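PDB 4NG2: LasR-specific antiactivator QslA domain-containing protein from Pseudomonas aeruginosa, which probably holds quorum sensing in check as an antiactivator, binding the transcription factor LasR and keeping it from switching on its target genes. Local coordinates for residues E[32-37]-E[98-103]; E[52-57]-E[88-93]; E[63-68]-E[72-77]; E[80-85]-E[93-98]. All blocks are in the same frame, centred on the assembly; numbering follows the deposited sequence.

Overall arrangement
Helix 88-107 is the common element: it supplies one side of contact 1, contact 2 and contact 4, while contact 3 ties helix 52-66 to helix 74-83. Contact 1 joins strand 31-34 to the last helix, with the other three contacts between its segments along the chain. Contacts 2 and 4 share A93, have centres about 6 Å apart and alternate along the chain, so the three main helices meet there. Contact 3 lies farthest out, its centre about 18 Å from that of contact 2, with no touch between them. Contacts 1, 3 and 4 also reach the second subunit, so the helical core doubles as a dimer interface.

Contact 1. Residues E[32-37]-E[98-103]; sequences VEIPPA and FLTRLQ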
loop_
_atom_site.group_PDB
_atom_site.type_symbol
_atom_site.label_atom_id
_atom_site.label_comp_id
_atom_site.label_asym_id
_atom_site.label_seq_id
_atom_site.Cartn_x
_atom_site.Cartn_y
_atom_site.Cartn_z
ATOM N N VAL E 32 -13.273 2.198 10.929
ATOM C CA VAL E 32 -12.540 2.437 12.154
ATOM C C VAL E 32 -11.890 3.820 12.110
ATOM O O VAL E 32 -11.562 4.319 11.030
ATOM C CB VAL E 32 -11.447 1.351 12.391
ATOM C CG1 VAL E 32 -12.080 -0.045 12.547
ATOM C CG2 VAL E 32 -10.403 1.372 11.268
ATOM N N GLU E 33 -11.694 4.442 13.274
ATOM C CA GLU E 33 -11.153 5.799 13.323
ATOM C C GLU E 33 -9.829 5.913 14.079
ATOM O O GLU E 33 -9.674 5.400 15.193
ATOM C CB GLU E 33 -12.171 6.771 13.940
ATOM C CG GLU E 33 -13.634 6.358 13.772
ATOM C CD GLU E 33 -14.139 6.528 12.350
ATOM O OE1 GLU E 33 -13.686 7.470 11.654
ATOM O OE2 GLU E 33 -14.988 5.710 11.936
ATOM N N ILE E 34 -8.882 6.598 13.450
ATOM C CA ILE E 34 -7.651 7.021 14.088
ATOM C C ILE E 34 -7.791 8.502 14.446
ATOM O O ILE E 34 -7.539 9.383 13.612
ATOM C CB ILE E 34 -6.452 6.802 13.162
ATOM C CG1 ILE E 34 -6.173 5.297 13.033
ATOM C CG2 ILE E 34 -5.221 7.554 13.683
ATOM C CD1 ILE E 34 -5.134 4.963 12.018
ATOM N N PRO E 35 -8.204 8.780 15.696
ATOM C CA PRO E 35 -8.513 10.141 16.152
ATOM C C PRO E 35 -7.434 11.138 15.750
ATOM O O PRO E 35 -6.293 10.761 15.513
ATOM C CB PRO E 35 -8.561 9.997 17.675
ATOM C CG PRO E 35 -8.897 8.555 17.909
ATOM C CD PRO E 35 -8.240 7.800 16.798
ATOM N N PRO E 36 -7.810 12.412 15.642
ATOM C CA PRO E 36 -6.893 13.516 15.303
ATOM C C PRO E 36 -5.798 13.794 16.354
ATOM O O PRO E 36 -6.032 13.636 17.546
ATOM C CB PRO E 36 -7.836 14.715 15.159
ATOM C CG PRO E 36 -9.181 14.097 14.803
ATOM C CD PRO E 36 -9.226 12.821 15.594
ATOM N N ALA E 37 -4.610 14.192 15.910
ATOM C CA ALA E 37 -3.503 14.443 16.829
ATOM C C ALA E 37 -3.114 15.905 16.822
ATOM O O ALA E 37 -3.555 16.696 17.659
ATOM C CB ALA E 37 -2.309 13.599 16.466
ATOM N N PHE E 98 -0.475 2.829 14.684
ATOM C CA PHE E 98 0.781 3.241 15.323
ATOM C C PHE E 98 1.605 4.137 14.391
ATOM O O PHE E 98 2.213 5.134 14.816
ATOM C CB PHE E 98 1.543 1.967 15.701
ATOM C CG PHE E 98 2.881 2.183 16.326
ATOM C CD1 PHE E 98 3.967 2.558 15.560
ATOM C CD2 PHE E 98 3.078 1.929 17.685
ATOM C CE1 PHE E 98 5.231 2.728 16.149
ATOM C CE2 PHE E 98 4.332 2.086 18.284
ATOM C CZ PHE E 98 5.410 2.480 17.519
ATOM N N LEU E 99 1.625 3.785 13.110
ATOM C CA LEU E 99 2.416 4.539 12.145
ATOM C C LEU E 99 1.733 5.855 11.783
ATOM O O LEU E 99 2.390 6.871 11.640
ATOM C CB LEU E 99 2.739 3.680 10.919
ATOM C CG LEU E 99 3.919 2.733 11.202
ATOM C CD1 LEU E 99 3.912 1.477 10.337
ATOM C CD2 LEU E 99 5.233 3.470 11.040
ATOM N N THR E 100 0.411 5.843 11.682
ATOM C CA THR E 100 -0.336 7.071 11.453
ATOM C C THR E 100 -0.103 8.072 12.579
ATOM O O THR E 100 0.036 9.281 12.339
ATOM C CB THR E 100 -1.823 6.802 11.326
ATOM O OG1 THR E 100 -2.056 6.055 10.131
ATOM C CG2 THR E 100 -2.590 8.100 11.248
ATOM N N ARG E 101 -0.048 7.559 13.804
ATOM C CA ARG E 101 0.278 8.377 14.963
ATOM C C ARG E 101 1.703 8.928 14.892
ATOM O O ARG E 101 1.942 10.060 15.307
ATOM C CB ARG E 101 0.041 7.619 16.274
ATOM C CG ARG E 101 0.094 8.528 17.491
ATOM C CD ARG E 101 -0.665 9.829 17.224
ATOM N NE ARG E 101 -0.517 10.815 18.295
ATOM C CZ ARG E 101 0.363 11.818 18.292
ATOM N NH1 ARG E 101 1.195 11.987 17.274
ATOM N NH2 ARG E 101 0.415 12.658 19.318
ATOM N N LEU E 102 2.646 8.149 14.362
ATOM C CA LEU E 102 4.009 8.670 14.168
ATOM C C LEU E 102 4.100 9.603 12.948
ATOM O O LEU E 102 5.170 10.168 12.655
ATOM C CB LEU E 102 5.034 7.548 13.998
ATOM C CG LEU E 102 5.234 6.443 15.028
ATOM C CD1 LEU E 102 6.534 5.735 14.713
ATOM C CD2 LEU E 102 5.273 6.995 16.434
ATOM N N GLN E 103 2.997 9.732 12.215
ATOM C CA GLN E 103 2.946 10.625 11.066
ATOM C C GLN E 103 2.378 11.952 11.549
ATOM O O GLN E 103 3.006 13.006 11.401
ATOM C CB GLN E 103 2.055 10.034 9.983
ATOM C CG GLN E 103 1.467 11.046 9.009
ATOM C CD GLN E 103 0.908 10.374 7.775
ATOM O OE1 GLN E 103 1.664 9.938 6.898
ATOM N NE2 GLN E 103 -0.418 10.261 7.704
#
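I34, the last residue of strand 31-34, and A37 in the loop behind it pass along helix 88-107, with CA atoms 7.8 Å apart for I34 and T100 and 7.4 Å for A37 and R101. The two touches differ in kind. I34 meets T100 with side chains that cross obliquely: CG2 of I34 sits 3.6 Å from CG2 of T100, and CD1 of I34 lies against the OG1 and CB side of the threonine, 3.8 Å from OG1. In T100 the methyl is anti to the backbone N (chi1 -67° for OG1), which turns CG2 toward the strand, while OG1 bonds back to V96 O one turn earlier in the same helix. The polar end of the threonine is thus satisfied by its own helix, even where the isoleucine methyl rests beside it. The touch is part of the packing of the two-stranded antiparallel sheet, 31-34 with 43-46, on the long helix; I34 also packs on A97 and on I55 of helix 52-66, and L43 of the neighbouring strand touches T100. Farther along, the methyl of A37 lies over one face of the R101 guanidinium, CB to CZ 3.7 Å and nearly above its centre. R101 leaves the helix extended and then bends at chi2 (43°), bringing its flat end against the A37 methyl; its NE makes a long, weak ion pair with E63. A37 is poorly ordered, which makes this second touch the less certain one.

Contact 2. Residues E[52-57]-E[88-93]; sequences QPAIDK and PMQKTA
A54 and A93 meet methyl to methyl, CB to CB 3.8 Å, at the heart of an apolar contact between the first turns of helix 52-66 and helix 88-107. The same A54 CB rests against Q90, 3.8 Å from its CB, with Q90 CG only slightly farther off, so one methyl touches two residues nearly a turn apart. I55 completes the group from the next position: its CD1 comes to 3.9 Å from A93 CB. In the isoleucine CG1 stands beside the backbone N (chi1 -69°), and a second turn of the same sense carries CD1 across to A93. A second kind of touch is methyl against backbone carbonyl. A54 CB lies 3.7 Å from Q90 O, and I55 CD1 lies 3.4 Å from A93 O, an oxygen that already accepts the helical bond from A97 N. Q90 contributes mainly through its stem, CB and CG, and sends OE1 to T87 OG1. The backbones come close as a result, 8.2 Å between the short axes at an angle of 41°, and the CA atoms of I55 and A93 are 5.3 Å apart. Beyond this interface M89 and T92, on helix 88-107, pack on the chain of another protein, probably LasR. With no hydrogen bond between the two segments, their fit depends on shape and apolar burial, and the small alanines at the centre are consistent with the close approach of the helices.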
loop_
_atom_site.group_PDB
_atom_site.type_symbol
_atom_site.label_atom_id
_atom_site.label_comp_id
_atom_site.label_asym_id
_atom_site.label_seq_id
_atom_site.Cartn_x
_atom_site.Cartn_y
_atom_site.Cartn_z
ATOM N N GLN E 52 -11.521 -1.848 15.773
ATOM C CA GLN E 52 -11.295 -0.595 16.519
ATOM C C GLN E 52 -10.331 -0.732 17.725
ATOM O O GLN E 52 -9.398 0.078 17.872
ATOM C CB GLN E 52 -12.624 0.052 16.941
ATOM C CG GLN E 52 -12.890 1.410 16.265
ATOM C CD GLN E 52 -11.980 2.493 16.800
ATOM O OE1 GLN E 52 -11.705 2.511 17.988
ATOM N NE2 GLN E 52 -11.509 3.396 15.938
ATOM N N PRO E 53 -10.525 -1.775 18.567
ATOM C CA PRO E 53 -9.574 -1.997 19.669
ATOM C C PRO E 53 -8.146 -2.173 19.174
ATOM O O PRO E 53 -7.266 -1.491 19.688
ATOM C CB PRO E 53 -10.060 -3.287 20.324
ATOM C CG PRO E 53 -11.515 -3.449 19.875
ATOM C CD PRO E 53 -11.565 -2.821 18.501
ATOM N N ALA E 54 -7.900 -3.046 18.199
ATOM C CA ALA E 54 -6.548 -3.120 17.649
ATOM C C ALA E 54 -6.108 -1.734 17.213
ATOM O O ALA E 54 -4.991 -1.329 17.470
ATOM C CB ALA E 54 -6.459 -4.111 16.500
ATOM N N ILE E 55 -6.987 -0.973 16.578
ATOM C CA ILE E 55 -6.592 0.372 16.153
ATOM C C ILE E 55 -6.133 1.191 17.368
ATOM O O ILE E 55 -4.994 1.694 17.407
ATOM C CB ILE E 55 -7.714 1.101 15.333
ATOM C CG1 ILE E 55 -7.908 0.425 13.968
ATOM C CG2 ILE E 55 -7.384 2.584 15.123
ATOM C CD1 ILE E 55 -6.859 0.800 12.951
ATOM N N ASP E 56 -6.985 1.295 18.379
ATOM C CA ASP E 56 -6.591 2.044 19.579
ATOM C C ASP E 56 -5.333 1.524 20.282
ATOM O O ASP E 56 -4.581 2.312 20.849
ATOM C CB ASP E 56 -7.752 2.182 20.563
ATOM C CG ASP E 56 -8.898 3.025 20.001
ATOM O OD1 ASP E 56 -8.629 4.074 19.347
ATOM O OD2 ASP E 56 -10.069 2.631 20.222
ATOM N N LYS E 57 -5.077 0.220 20.243
ATOM C CA LYS E 57 -3.863 -0.284 20.876
ATOM C C LYS E 57 -2.650 0.255 20.147
ATOM O O LYS E 57 -1.644 0.600 20.755
ATOM C CB LYS E 57 -3.821 -1.818 20.946
ATOM C CG LYS E 57 -2.682 -2.355 21.847
ATOM C CD LYS E 57 -2.606 -3.891 21.865
ATOM C CE LYS E 57 -3.906 -4.537 22.368
ATOM N NZ LYS E 57 -3.747 -6.003 22.637
ATOM N N PRO E 88 -3.459 -11.825 12.197
ATOM C CA PRO E 88 -2.838 -10.998 11.165
ATOM C C PRO E 88 -3.615 -9.709 10.981
ATOM O O PRO E 88 -3.030 -8.637 10.874
ATOM C CB PRO E 88 -2.987 -11.846 9.894
ATOM C CG PRO E 88 -3.554 -13.198 10.345
ATOM C CD PRO E 88 -3.470 -13.249 11.821
ATOM N N MET E 89 -4.932 -9.818 10.947
ATOM C CA MET E 89 -5.788 -8.667 10.690
ATOM C C MET E 89 -5.709 -7.600 11.807
ATOM O O MET E 89 -5.808 -6.394 11.555
ATOM C CB MET E 89 -7.229 -9.127 10.460
ATOM C CG MET E 89 -7.980 -8.266 9.488
ATOM S SD MET E 89 -7.815 -8.815 7.793
ATOM C CE MET E 89 -9.001 -10.133 7.791
ATOM N N GLN E 90 -5.510 -8.027 13.044
ATOM C CA GLN E 90 -5.339 -7.048 14.094
ATOM C C GLN E 90 -3.941 -6.488 14.077
ATOM O O GLN E 90 -3.741 -5.316 14.350
ATOM C CB GLN E 90 -5.623 -7.659 15.452
ATOM C CG GLN E 90 -7.069 -7.931 15.682
ATOM C CD GLN E 90 -7.265 -8.553 17.032
ATOM O OE1 GLN E 90 -7.037 -9.761 17.213
ATOM N NE2 GLN E 90 -7.653 -7.727 18.018
ATOM N N LYS E 91 -2.964 -7.333 13.777
ATOM C CA LYS E 91 -1.593 -6.861 13.747
ATOM C C LYS E 91 -1.508 -5.702 12.766
ATOM O O LYS E 91 -0.874 -4.686 13.044
ATOM C CB LYS E 91 -0.615 -7.975 13.356
ATOM C CG LYS E 91 -0.439 -9.073 14.391
ATOM C CD LYS E 91 0.404 -10.237 13.824
ATOM C CE LYS E 91 0.412 -11.452 14.767
ATOM N NZ LYS E 91 0.888 -11.107 16.122
ATOM N N THR E 92 -2.154 -5.831 11.615
ATOM C CA THR E 92 -1.987 -4.794 10.615
ATOM C C THR E 92 -2.815 -3.570 10.972
ATOM O O THR E 92 -2.476 -2.470 10.573
ATOM C CB THR E 92 -2.260 -5.284 9.166
ATOM O OG1 THR E 92 -3.574 -5.834 9.067
ATOM C CG2 THR E 92 -1.268 -6.343 8.783
ATOM N N ALA E 93 -3.890 -3.753 11.731
ATOM C CA ALA E 93 -4.652 -2.604 12.203
ATOM C C ALA E 93 -3.799 -1.824 13.182
ATOM O O ALA E 93 -3.779 -0.592 13.167
ATOM C CB ALA E 93 -5.949 -3.037 12.846
#

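Contact 3. Residues E[63-68]-E[72-77]; sequences ENWLAD and GQLWTA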
loop_
_atom_site.group_PDB
_atom_site.type_symbol
_atom_site.label_atom_id
_atom_site.label_comp_id
_atom_site.label_asym_id
_atom_site.label_seq_id
_atom_site.Cartn_x
_atom_site.Cartn_y
_atom_site.Cartn_z
ATOM N N GLU E 63 1.585 6.768 21.193
ATOM C CA GLU E 63 1.610 7.891 22.137
ATOM C C GLU E 63 2.474 7.604 23.375
ATOM O O GLU E 63 3.354 8.404 23.702
ATOM C CB GLU E 63 0.200 8.341 22.516
ATOM C CG GLU E 63 -0.493 9.013 21.356
ATOM C CD GLU E 63 -1.842 9.559 21.713
ATOM O OE1 GLU E 63 -2.226 10.593 21.137
ATOM O OE2 GLU E 63 -2.526 8.948 22.555
ATOM N N ASN E 64 2.247 6.465 24.038
ATOM C CA ASN E 64 3.085 6.073 25.168
ATOM C C ASN E 64 4.562 6.299 24.879
ATOM O O ASN E 64 5.291 6.781 25.737
ATOM C CB ASN E 64 2.872 4.610 25.563
ATOM C CG ASN E 64 1.550 4.378 26.273
ATOM O OD1 ASN E 64 0.774 5.310 26.489
ATOM N ND2 ASN E 64 1.279 3.128 26.618
ATOM N N TRP E 65 5.022 5.961 23.682
ATOM C CA TRP E 65 6.453 6.129 23.405
ATOM C C TRP E 65 6.767 7.600 23.202
ATOM O O TRP E 65 7.850 8.075 23.560
ATOM C CB TRP E 65 6.903 5.317 22.185
ATOM C CG TRP E 65 8.384 5.422 21.872
ATOM C CD1 TRP E 65 9.390 4.604 22.326
ATOM C CD2 TRP E 65 9.012 6.392 21.030
ATOM N NE1 TRP E 65 10.599 5.012 21.816
ATOM C CE2 TRP E 65 10.389 6.110 21.019
ATOM C CE3 TRP E 65 8.540 7.473 20.281
ATOM C CZ2 TRP E 65 11.300 6.878 20.289
ATOM C CZ3 TRP E 65 9.441 8.232 19.562
ATOM C CH2 TRP E 65 10.804 7.937 19.574
ATOM N N LEU E 66 5.833 8.338 22.621
ATOM C CA LEU E 66 6.084 9.760 22.419
ATOM C C LEU E 66 6.101 10.502 23.769
ATOM O O LEU E 66 7.068 11.202 24.093
ATOM C CB LEU E 66 5.092 10.354 21.421
ATOM C CG LEU E 66 5.347 9.843 20.000
ATOM C CD1 LEU E 66 4.289 10.324 19.053
ATOM C CD2 LEU E 66 6.731 10.256 19.516
ATOM N N ALA E 67 5.050 10.293 24.562
ATOM C CA ALA E 67 4.928 10.867 25.902
ATOM C C ALA E 67 6.046 10.421 26.845
ATOM O O ALA E 67 5.992 10.690 28.041
ATOM C CB ALA E 67 3.555 10.535 26.508
ATOM N N ASP E 68 7.047 9.736 26.306
ATOM C CA ASP E 68 8.228 9.366 27.075
ATOM C C ASP E 68 9.401 10.294 26.753
ATOM O O ASP E 68 9.511 10.844 25.651
ATOM C CB ASP E 68 8.596 7.899 26.843
ATOM C CG ASP E 68 7.666 6.936 27.582
ATOM O OD1 ASP E 68 6.636 7.388 28.126
ATOM O OD2 ASP E 68 7.961 5.722 27.616
ATOM N N GLY E 72 14.106 6.510 23.096
ATOM C CA GLY E 72 15.083 5.871 22.230
ATOM C C GLY E 72 14.861 4.412 21.857
ATOM O O GLY E 72 15.742 3.804 21.259
ATOM N N GLN E 73 13.703 3.846 22.184
ATOM C CA GLN E 73 13.475 2.412 21.938
ATOM C C GLN E 73 12.228 2.126 21.086
ATOM O O GLN E 73 11.375 1.328 21.491
ATOM C CB GLN E 73 13.370 1.662 23.276
ATOM C CG GLN E 73 14.708 1.194 23.859
ATOM C CD GLN E 73 14.967 -0.306 23.651
ATOM O OE1 GLN E 73 16.104 -0.741 23.428
ATOM N NE2 GLN E 73 13.907 -1.099 23.734
ATOM N N LEU E 74 12.126 2.761 19.914
ATOM C CA LEU E 74 10.886 2.752 19.114
ATOM C C LEU E 74 10.460 1.386 18.538
ATOM O O LEU E 74 9.269 1.028 18.564
ATOM C CB LEU E 74 10.967 3.778 17.976
ATOM C CG LEU E 74 9.675 4.010 17.182
ATOM C CD1 LEU E 74 8.587 4.664 18.040
ATOM C CD2 LEU E 74 9.925 4.838 15.931
ATOM N N TRP E 75 11.415 0.633 17.999
ATOM C CA TRP E 75 11.085 -0.673 17.423
ATOM C C TRP E 75 10.535 -1.636 18.462
ATOM O O TRP E 75 9.672 -2.461 18.161
ATOM C CB TRP E 75 12.299 -1.297 16.752
ATOM C CG TRP E 75 12.126 -2.755 16.406
ATOM C CD1 TRP E 75 12.741 -3.814 17.004
ATOM C CD2 TRP E 75 11.306 -3.305 15.367
ATOM N NE1 TRP E 75 12.354 -4.985 16.407
ATOM C CE2 TRP E 75 11.473 -4.704 15.401
ATOM C CE3 TRP E 75 10.442 -2.750 14.413
ATOM C CZ2 TRP E 75 10.813 -5.557 14.522
ATOM C CZ3 TRP E 75 9.783 -3.598 13.538
ATOM C CH2 TRP E 75 9.975 -4.990 13.601
ATOM N N THR E 76 11.040 -1.530 19.682
ATOM C CA THR E 76 10.598 -2.390 20.764
ATOM C C THR E 76 9.147 -2.161 21.120
ATOM O O THR E 76 8.432 -3.108 21.407
ATOM C CB THR E 76 11.402 -2.142 22.029
ATOM O OG1 THR E 76 12.742 -2.603 21.830
ATOM C CG2 THR E 76 10.772 -2.886 23.197
ATOM N N ALA E 77 8.701 -0.914 21.122
ATOM C CA ALA E 77 7.314 -0.654 21.494
ATOM C C ALA E 77 6.404 -1.183 20.423
ATOM O O ALA E 77 5.307 -1.678 20.687
ATOM C CB ALA E 77 7.066 0.831 21.698
#
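W65 and L74 make the main touch, with CD1 of the leucine set over one face of the indole. The methyl stands 3.6 Å from the centroid of the six-membered ring and only 18° off its normal, a well-centred CH-pi contact, and it is 3.5 Å from CD2 at the ring fusion. The leucine crosses the tryptophan at about a right angle, its CB also reaching CE2 and CZ2 at 3.9 Å. At the edge, near the ring plane, lies the backbone N of Q73, 3.3 Å from NE1. Both are donors, so the closeness is packing and no hydrogen bond joins them; L74 N, at the same distance from NE1, gives its proton instead to Q103 OE1 of the second subunit. Two consecutive helices are joined here by a short loop: helix 52-66 ends just past W65, and Q73 takes the N-cap position of helix 74-83. The indole fills the angle between the end of one helix and the start of the next. W65 points that way because CG is anti to its backbone N (chi1 -178°), throwing the ring out from the helix; A77, one turn on from the cap, adds a looser touch, its CB 4.5 Å from CD1 of W65. L74 has a second set of neighbours in F98 and L102 of helix 88-107 and in L99 of the second subunit. Q103 of that subunit also packs on W65, which places this corner of the fold against the dimer partner.

Contact 4. Residues E[80-85]-E[93-98]; sequences FGRDSL and AFEVAF
The F94 ring lies on the backbone of G81 and R82. Over one face are G81 C and R82 N, the latter 3.5 Å from CZ and both offset toward the rim; over the opposite face, more loosely, is CB of F98. Having no side chain, G81 lets the phenyl press flat on the main chain, and CG anti to the backbone N (chi1 165°) carries the ring there. R82 CB, 3.9 Å from CD1, extends the same covering. L85 crosses the phenylalanine at about a right angle: its CD1 closes on F94 CB at 3.3 Å, a tight approach, at the root of the ring. Here helix 74-83 turns back through a short connection into helix 88-107, and F94 is wedged between the two consecutive helices. Where the chain turns, S84 folds back on G81 O, which accepts both from S84 OG at 2.6 Å and from S84 N. R82 and E95 are skewed to each other beside this apolar core, and E95 OE2 comes to the edge of the guanidinium. A bend at chi3 (52°) swings that group so that NH1 donates to E95 OE2 at 2.7 Å; the acceptor lies close to the guanidinium plane and is met nearly along its C-O bond, though the two flat groups are turned 44° apart. E95 OE2 also takes a salt bridge from R82 of the second subunit, and R82 NH1 reaches E95 of that subunit in return, so the two R82 NH1 groups, close to each other, are probably balanced by the two E95 carboxylates. E95 packs in addition on F78 of the second subunit.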
loop_
_atom_site.group_PDB
_atom_site.type_symbol
_atom_site.label_atom_id
_atom_site.label_comp_id
_atom_site.label_asym_id
_atom_site.label_seq_id
_atom_site.Cartn_x
_atom_site.Cartn_y
_atom_site.Cartn_z
ATOM N N PHE E 80 6.690 -5.207 20.520
ATOM C CA PHE E 80 5.949 -5.800 21.631
ATOM C C PHE E 80 4.460 -5.558 21.545
ATOM O O PHE E 80 3.672 -6.439 21.876
ATOM C CB PHE E 80 6.527 -5.409 22.994
ATOM C CG PHE E 80 7.675 -6.273 23.400
ATOM C CD1 PHE E 80 8.969 -5.981 22.966
ATOM C CD2 PHE E 80 7.462 -7.422 24.144
ATOM C CE1 PHE E 80 10.046 -6.783 23.309
ATOM C CE2 PHE E 80 8.546 -8.245 24.489
ATOM C CZ PHE E 80 9.840 -7.915 24.066
ATOM N N GLY E 81 4.071 -4.381 21.066
ATOM C CA GLY E 81 2.659 -4.074 20.891
ATOM C C GLY E 81 1.947 -4.931 19.857
ATOM O O GLY E 81 0.854 -5.435 20.120
ATOM N N ARG E 82 2.550 -5.083 18.678
ATOM C CA ARG E 82 1.959 -5.918 17.625
ATOM C C ARG E 82 1.846 -7.383 18.067
ATOM O O ARG E 82 0.837 -8.045 17.825
ATOM C CB ARG E 82 2.811 -5.841 16.357
ATOM C CG ARG E 82 2.170 -6.503 15.170
ATOM C CD ARG E 82 3.086 -6.443 13.971
ATOM N NE ARG E 82 4.429 -6.939 14.263
ATOM C CZ ARG E 82 5.414 -6.916 13.378
ATOM N NH1 ARG E 82 5.177 -6.428 12.172
ATOM N NH2 ARG E 82 6.626 -7.366 13.681
ATOM N N ASP E 83 2.895 -7.875 18.723
ATOM C CA ASP E 83 2.959 -9.250 19.218
ATOM C C ASP E 83 1.834 -9.570 20.220
ATOM O O ASP E 83 1.500 -10.731 20.429
ATOM C CB ASP E 83 4.336 -9.513 19.847
ATOM C CG ASP E 83 4.491 -10.928 20.368
ATOM O OD1 ASP E 83 4.659 -11.859 19.541
ATOM O OD2 ASP E 83 4.469 -11.106 21.609
ATOM N N SER E 84 1.229 -8.557 20.826
ATOM C CA SER E 84 0.180 -8.843 21.801
ATOM C C SER E 84 -1.164 -9.061 21.117
ATOM O O SER E 84 -2.147 -9.436 21.757
ATOM C CB SER E 84 0.090 -7.743 22.851
ATOM O OG SER E 84 -0.203 -6.505 22.248
ATOM N N LEU E 85 -1.192 -8.848 19.802
ATOM C CA LEU E 85 -2.407 -9.074 19.017
ATOM C C LEU E 85 -2.337 -10.391 18.257
ATOM O O LEU E 85 -1.344 -10.696 17.600
ATOM C CB LEU E 85 -2.666 -7.893 18.079
ATOM C CG LEU E 85 -2.911 -6.607 18.862
ATOM C CD1 LEU E 85 -2.590 -5.378 18.051
ATOM C CD2 LEU E 85 -4.333 -6.589 19.341
ATOM N N ALA E 93 -3.890 -3.753 11.731
ATOM C CA ALA E 93 -4.652 -2.604 12.203
ATOM C C ALA E 93 -3.799 -1.824 13.182
ATOM O O ALA E 93 -3.779 -0.592 13.167
ATOM C CB ALA E 93 -5.949 -3.037 12.846
ATOM N N PHE E 94 -3.073 -2.555 14.022
ATOM C CA PHE E 94 -2.184 -1.941 14.992
ATOM C C PHE E 94 -1.035 -1.234 14.287
ATOM O O PHE E 94 -0.609 -0.172 14.717
ATOM C CB PHE E 94 -1.661 -3.005 15.966
ATOM C CG PHE E 94 -0.484 -2.566 16.781
ATOM C CD1 PHE E 94 0.778 -2.503 16.227
ATOM C CD2 PHE E 94 -0.641 -2.210 18.106
ATOM C CE1 PHE E 94 1.873 -2.094 16.973
ATOM C CE2 PHE E 94 0.454 -1.794 18.864
ATOM C CZ PHE E 94 1.720 -1.737 18.285
ATOM N N GLU E 95 -0.513 -1.815 13.217
ATOM C CA GLU E 95 0.616 -1.194 12.528
ATOM C C GLU E 95 0.196 0.106 11.868
ATOM O O GLU E 95 0.907 1.110 11.939
ATOM C CB GLU E 95 1.177 -2.111 11.446
ATOM C CG GLU E 95 1.665 -3.449 11.936
ATOM C CD GLU E 95 2.140 -4.341 10.803
ATOM O OE1 GLU E 95 1.683 -4.171 9.641
ATOM O OE2 GLU E 95 2.982 -5.214 11.078
ATOM N N VAL E 96 -0.956 0.060 11.198
ATOM C CA VAL E 96 -1.492 1.222 10.516
ATOM C C VAL E 96 -1.740 2.347 11.535
ATOM O O VAL E 96 -1.321 3.474 11.318
ATOM C CB VAL E 96 -2.765 0.888 9.672
ATOM C CG1 VAL E 96 -3.435 2.157 9.169
ATOM C CG2 VAL E 96 -2.398 0.024 8.487
ATOM N N ALA E 97 -2.366 2.032 12.666
ATOM C CA ALA E 97 -2.664 3.060 13.669
ATOM C C ALA E 97 -1.395 3.684 14.244
ATOM O O ALA E 97 -1.250 4.901 14.270
ATOM C CB ALA E 97 -3.524 2.495 14.781
ATOM N N PHE E 98 -0.475 2.829 14.684
ATOM C CA PHE E 98 0.781 3.241 15.323
ATOM C C PHE E 98 1.605 4.137 14.391
ATOM O O PHE E 98 2.213 5.134 14.816
ATOM C CB PHE E 98 1.543 1.967 15.701
ATOM C CG PHE E 98 2.881 2.183 16.326
ATOM C CD1 PHE E 98 3.967 2.558 15.560
ATOM C CD2 PHE E 98 3.078 1.929 17.685
ATOM C CE1 PHE E 98 5.231 2.728 16.149
ATOM C CE2 PHE E 98 4.332 2.086 18.284
ATOM C CZ PHE E 98 5.410 2.480 17.519
#